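Local coordinates for protein putative citrate lyase (Ralstonia eutropha, PDB 3QQW) that probably acts as a magnesium-dependent lyase of the HpcH/HpaI aldolase and citrate lyase family, perhaps cleaving citramalyl-CoA, at residues Glu153-Leu158 and Asp179-His184. Sequence-based numbering, arbitrary orientation.
Sequences ETHGAL and DFVSGH
Two short helical pieces that follow neighbouring strands of a TIM barrel, 148-152 and 170-175, meet just past the strand ends and bury 370 Å² between them. Glu153 leaves its strand at phi/psi -144/19; Thr154 is extended (-134/164) and N-caps the helix starting at His155, its OG1 accepting from Ala157 N (3.0 Å) and also hydrogen-bonded to Ala120 O; residues 179-182 end a helix, and Gly183 and His184 lead out of it. The backbones come closest at Glu153 and Phe180, CA atoms 4.3 Å apart, where Phe180 CA makes a CA-H...O contact with Glu153 O (3.2 Å). Phe180 (chi1 t) sets the edge of its ring against the backbone at Glu153 C and Thr154 O, the latter 4.0 Å from CD1, while CZ touches Leu158 CD2 at 3.6 Å. Helix 202-217 covers both side chains, through Ala207. His155 (chi1 m) reaches across so that NE2 donates to Gly183 O (2.7 Å, 157°) and its edge points at the face of His184, T-shaped, with centroids 4.4 Å apart and planes at 58°. His184 is held in place by ND1 donating to Phe180 O (2.7 Å); Ala217 and Leu216 of the second subunit pack on His155 and His184 respectively. Glu153 (chi1 p, chi2 t) brings OE1 to 2.9 Å from OD2 of Asp179 (chi1 m). Lys119 binds both acids, by a salt bridge to Asp179 OD2 and a backbone hydrogen bond to Glu153 OE2. Two carboxylates this close, both predicted Mg(2+) ligands with the predicted substrate-binding Arg88 nearby, imply a site suited to a cation, where metal would offset their repulsion.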
loop_
_atom_site.group_PDB
_atom_site.type_symbol
_atom_site.label_atom_id
_atom_site.label_comp_id
_atom_site.label_asym_id
_atom_site.label_seq_id
_atom_site.Cartn_x
_atom_site.Cartn_y
_atom_site.Cartn_z
ATOM N N GLU C 153 -0.261 -16.098 -3.245
ATOM C CA GLU C 153 -1.590 -16.492 -2.773
ATOM C C GLU C 153 -1.626 -16.782 -1.266
ATOM O O GLU C 153 -2.542 -17.455 -0.780
ATOM C CB GLU C 153 -2.101 -17.698 -3.570
ATOM C CG GLU C 153 -1.231 -18.941 -3.557
ATOM C CD GLU C 153 -1.646 -20.001 -4.563
ATOM O OE1 GLU C 153 -2.747 -19.880 -5.142
ATOM O OE2 GLU C 153 -0.864 -20.951 -4.786
ATOM N N THR C 154 -0.621 -16.288 -0.535
ATOM C CA THR C 154 -0.537 -16.444 0.913
ATOM C C THR C 154 -0.172 -15.116 1.534
ATOM O O THR C 154 0.303 -14.224 0.831
ATOM C CB THR C 154 0.465 -17.532 1.310
ATOM O OG1 THR C 154 1.782 -17.108 1.001
ATOM C CG2 THR C 154 0.159 -18.878 0.695
ATOM N N HIS C 155 -0.362 -14.983 2.853
ATOM C CA HIS C 155 0.016 -13.780 3.592
ATOM C C HIS C 155 1.518 -13.560 3.483
ATOM O O HIS C 155 1.951 -12.460 3.148
ATOM C CB HIS C 155 -0.385 -13.876 5.060
ATOM C CG HIS C 155 -1.850 -13.902 5.306
ATOM N ND1 HIS C 155 -2.639 -12.804 5.051
ATOM C CD2 HIS C 155 -2.616 -14.881 5.846
ATOM C CE1 HIS C 155 -3.867 -13.163 5.405
ATOM N NE2 HIS C 155 -3.897 -14.408 5.883
ATOM N N GLY C 156 2.296 -14.614 3.721
ATOM C CA GLY C 156 3.757 -14.556 3.657
ATOM C C GLY C 156 4.312 -14.212 2.287
ATOM O O GLY C 156 5.237 -13.405 2.182
ATOM N N ALA C 157 3.749 -14.805 1.221
ATOM C CA ALA C 157 4.211 -14.496 -0.129
ATOM C C ALA C 157 3.838 -13.051 -0.514
ATOM O O ALA C 157 4.594 -12.404 -1.241
ATOM C CB ALA C 157 3.646 -15.475 -1.134
ATOM N N LEU C 158 2.694 -12.531 -0.019
ATOM C CA LEU C 158 2.332 -11.144 -0.294
ATOM C C LEU C 158 3.253 -10.216 0.496
ATOM O O LEU C 158 3.800 -9.281 -0.069
ATOM C CB LEU C 158 0.845 -10.840 0.007
ATOM C CG LEU C 158 0.405 -9.381 -0.230
ATOM C CD1 LEU C 158 0.520 -8.971 -1.727
ATOM C CD2 LEU C 158 -0.982 -9.127 0.340
ATOM N N ASP C 179 -6.911 -19.052 -2.870
ATOM C CA ASP C 179 -6.081 -19.470 -1.736
ATOM C C ASP C 179 -5.738 -18.296 -0.841
ATOM O O ASP C 179 -5.614 -18.472 0.363
ATOM C CB ASP C 179 -4.817 -20.187 -2.221
ATOM C CG ASP C 179 -5.123 -21.535 -2.864
ATOM O OD1 ASP C 179 -5.749 -22.391 -2.189
ATOM O OD2 ASP C 179 -4.777 -21.718 -4.052
ATOM N N PHE C 180 -5.621 -17.103 -1.416
ATOM C CA PHE C 180 -5.329 -15.882 -0.696
ATOM C C PHE C 180 -6.494 -15.547 0.229
ATOM O O PHE C 180 -6.265 -15.313 1.421
ATOM C CB PHE C 180 -5.005 -14.718 -1.668
ATOM C CG PHE C 180 -4.648 -13.437 -0.954
ATOM C CD1 PHE C 180 -3.462 -13.339 -0.206
ATOM C CD2 PHE C 180 -5.521 -12.351 -0.962
ATOM C CE1 PHE C 180 -3.152 -12.172 0.483
ATOM C CE2 PHE C 180 -5.219 -11.191 -0.246
ATOM C CZ PHE C 180 -4.030 -11.105 0.455
ATOM N N VAL C 181 -7.731 -15.599 -0.291
ATOM C CA VAL C 181 -8.951 -15.326 0.477
ATOM C C VAL C 181 -9.135 -16.385 1.594
ATOM O O VAL C 181 -9.468 -16.013 2.716
ATOM C CB VAL C 181 -10.192 -15.229 -0.461
ATOM C CG1 VAL C 181 -11.503 -15.345 0.301
ATOM C CG2 VAL C 181 -10.162 -13.935 -1.265
ATOM N N SER C 182 -8.874 -17.675 1.306
ATOM C CA SER C 182 -9.030 -18.788 2.267
ATOM C C SER C 182 -8.124 -18.630 3.528
ATOM O O SER C 182 -8.488 -19.090 4.610
ATOM C CB SER C 182 -8.784 -20.134 1.591
ATOM O OG SER C 182 -7.404 -20.443 1.532
ATOM N N GLY C 183 -6.992 -17.944 3.388
ATOM C CA GLY C 183 -6.096 -17.687 4.511
ATOM C C GLY C 183 -6.513 -16.533 5.402
ATOM O O GLY C 183 -5.819 -16.243 6.377
ATOM N N HIS C 184 -7.652 -15.875 5.103
ATOM C CA HIS C 184 -8.101 -14.697 5.868
ATOM C C HIS C 184 -9.120 -14.996 6.986
ATOM O O HIS C 184 -9.760 -14.061 7.472
ATOM C CB HIS C 184 -8.646 -13.611 4.923
ATOM C CG HIS C 184 -7.549 -12.850 4.245
ATOM N ND1 HIS C 184 -6.864 -13.380 3.164
ATOM C CD2 HIS C 184 -7.026 -11.640 4.544
ATOM C CE1 HIS C 184 -5.962 -12.481 2.844
ATOM N NE2 HIS C 184 -6.029 -11.411 3.638
#